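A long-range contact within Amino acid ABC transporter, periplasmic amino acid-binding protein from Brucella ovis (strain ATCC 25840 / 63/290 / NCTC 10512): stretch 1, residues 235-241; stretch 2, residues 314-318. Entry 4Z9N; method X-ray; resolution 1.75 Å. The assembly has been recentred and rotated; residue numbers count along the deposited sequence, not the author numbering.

Stretch 1 235-241: LLNAEEY
Stretch 2, residues 314-318: AQWNK

Residues 235-240 are helical, in a helix that begins earlier in the chain, with phi/psi near -60/-43 until Tyr241 leaves the helical region at -95/8. The partner, 314-318, is irregular: Ala314 and Gln315 are extended (-67/158 and -54/150), Trp316 is at -56/-34, and the Lys318 N to Gln315 O hydrogen bond of 2.9 Å closes a turn. The register is set by Glu240 and Gln315, whose CA atoms lie 7.2 Å apart.

Three direct hydrogen bonds link the stretches, and all three are donated by side chains of the second stretch. The CA-to-CB bond of buried Gln315 points toward the helix, and the side chain bends through chi1 -77° (m), chi2 -75° (m) and chi3 -28°, so that its amide nitrogen serves two acceptors. Gln315 NE2 donates to Leu236 O at 3.1 Å, with a bent angle of 138°, and to Glu239 OE1 at 3.0 Å, nearly straight at 177°. An amide suits this place because its two N-H groups can meet both a backbone carbonyl and a carboxylate; Leu236 O also accepts the helical bond from Glu240 N at 3.0 Å. Trp316, chi1 66° (p) and chi2 -81°, brings its indole edge to Glu240, and Trp316 NE1 donates to Glu240 OE1 at 3.0 Å and 173°. Both glutamates are extended, chi1 and chi2 t, which carries their carboxylates out from the helix.

Water completes the polar network. One molecule donates to Glu240 OE1 and Gln315 OE1, each at 2.7 Å; another donates to Glu240 O at 2.9 Å and accepts from Asn317 ND2 at 3.1 Å.

Packing is modest, with 246 Å² buried over both sides. Gln315 contributes 94 Å² and Glu240 72 Å², Glu240 CB lying 3.8 Å from Gln315 OE1. Leu236 CD2 approaches Gln315 NE2 at 4.1 Å, adding an apolar neighbour beside the amide.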

# COMPACT_ATOMS: atom_id res chain seq x y z
N LEU D 235 -4.60 -8.67 -10.00
CA LEU D 235 -6.01 -8.88 -9.67
C LEU D 235 -6.76 -7.54 -9.59
O LEU D 235 -7.89 -7.42 -10.06
CB LEU D 235 -6.16 -9.64 -8.36
CG LEU D 235 -5.77 -11.13 -8.41
CD1 LEU D 235 -5.70 -11.71 -7.01
CD2 LEU D 235 -6.75 -11.91 -9.28
N LEU D 236 -6.12 -6.56 -8.95
CA LEU D 236 -6.71 -5.23 -8.81
C LEU D 236 -6.84 -4.52 -10.16
O LEU D 236 -7.90 -3.98 -10.49
CB LEU D 236 -5.90 -4.37 -7.85
CG LEU D 236 -5.94 -4.81 -6.38
CD1 LEU D 236 -5.08 -3.91 -5.48
CD2 LEU D 236 -7.39 -4.88 -5.85
N ASN D 237 -5.75 -4.49 -10.94
CA ASN D 237 -5.78 -3.82 -12.24
C ASN D 237 -6.84 -4.43 -13.16
O ASN D 237 -7.57 -3.70 -13.84
CB ASN D 237 -4.40 -3.86 -12.92
CG ASN D 237 -3.51 -2.70 -12.51
OD1 ASN D 237 -3.63 -1.59 -13.02
ND2 ASN D 237 -2.60 -2.96 -11.56
N ALA D 238 -6.94 -5.76 -13.16
CA ALA D 238 -7.91 -6.45 -14.00
C ALA D 238 -9.33 -6.02 -13.65
O ALA D 238 -10.13 -5.73 -14.54
CB ALA D 238 -7.77 -7.96 -13.88
N GLU D 239 -9.64 -5.93 -12.36
CA GLU D 239 -10.98 -5.49 -12.00
C GLU D 239 -11.19 -4.05 -12.48
O GLU D 239 -12.22 -3.74 -13.08
CB GLU D 239 -11.26 -5.58 -10.50
CG GLU D 239 -12.72 -5.23 -10.20
CD GLU D 239 -13.07 -5.09 -8.74
OE1 GLU D 239 -12.16 -5.00 -7.89
OE2 GLU D 239 -14.29 -5.08 -8.45
N GLU D 240 -10.22 -3.18 -12.23
CA GLU D 240 -10.32 -1.78 -12.65
C GLU D 240 -10.58 -1.65 -14.17
O GLU D 240 -11.31 -0.75 -14.62
CB GLU D 240 -9.06 -1.00 -12.27
CG GLU D 240 -9.20 0.51 -12.53
CD GLU D 240 -7.91 1.29 -12.30
OE1 GLU D 240 -7.09 0.85 -11.47
OE2 GLU D 240 -7.74 2.34 -12.96
N TYR D 241 -10.01 -2.57 -14.95
CA TYR D 241 -10.13 -2.50 -16.40
C TYR D 241 -11.28 -3.37 -16.94
O TYR D 241 -11.43 -3.50 -18.14
CB TYR D 241 -8.82 -2.91 -17.08
CG TYR D 241 -7.60 -2.07 -16.74
CD1 TYR D 241 -7.72 -0.79 -16.21
CD2 TYR D 241 -6.32 -2.55 -16.96
CE1 TYR D 241 -6.59 -0.03 -15.91
CE2 TYR D 241 -5.19 -1.80 -16.67
CZ TYR D 241 -5.33 -0.54 -16.14
OH TYR D 241 -4.20 0.21 -15.85
N ALA D 314 -13.40 -1.62 -1.69
CA ALA D 314 -13.78 -1.18 -3.02
C ALA D 314 -12.54 -0.64 -3.72
O ALA D 314 -11.55 -0.28 -3.07
CB ALA D 314 -14.89 -0.10 -2.97
N GLN D 315 -12.59 -0.61 -5.04
CA GLN D 315 -11.56 0.04 -5.84
C GLN D 315 -11.35 1.48 -5.39
O GLN D 315 -12.29 2.16 -4.95
CB GLN D 315 -11.96 0.00 -7.31
CG GLN D 315 -11.75 -1.35 -8.00
CD GLN D 315 -10.30 -1.67 -8.31
OE1 GLN D 315 -9.49 -0.76 -8.50
NE2 GLN D 315 -9.98 -2.96 -8.41
N TRP D 316 -10.12 1.95 -5.56
CA TRP D 316 -9.73 3.31 -5.20
C TRP D 316 -10.59 4.37 -5.89
O TRP D 316 -10.87 5.43 -5.31
CB TRP D 316 -8.24 3.51 -5.55
CG TRP D 316 -8.00 3.46 -7.04
CD1 TRP D 316 -7.88 2.34 -7.83
CD2 TRP D 316 -7.86 4.58 -7.91
NE1 TRP D 316 -7.68 2.72 -9.15
CE2 TRP D 316 -7.66 4.09 -9.22
CE3 TRP D 316 -7.88 5.97 -7.70
CZ2 TRP D 316 -7.48 4.94 -10.32
CZ3 TRP D 316 -7.70 6.82 -8.80
CH2 TRP D 316 -7.51 6.29 -10.09
N ASN D 317 -11.02 4.10 -7.12
CA ASN D 317 -11.80 5.08 -7.86
C ASN D 317 -13.30 4.81 -7.74
O ASN D 317 -14.10 5.35 -8.50
CB ASN D 317 -11.39 5.11 -9.34
CG ASN D 317 -11.55 3.77 -10.03
OD1 ASN D 317 -11.83 2.76 -9.40
ND2 ASN D 317 -11.37 3.77 -11.35
N LYS D 318 -13.66 3.97 -6.77
CA LYS D 318 -15.06 3.72 -6.43
C LYS D 318 -15.26 3.91 -4.92
O LYS D 318 -16.19 3.34 -4.35
CB LYS D 318 -15.49 2.31 -6.84
CG LYS D 318 -15.32 1.99 -8.32
CD LYS D 318 -16.14 2.90 -9.20
CE LYS D 318 -16.04 2.47 -10.65
NZ LYS D 318 -16.61 1.11 -10.82
O HOH W 1 -6.87 -0.76 -9.26
O HOH W 2 -12.44 1.61 -13.34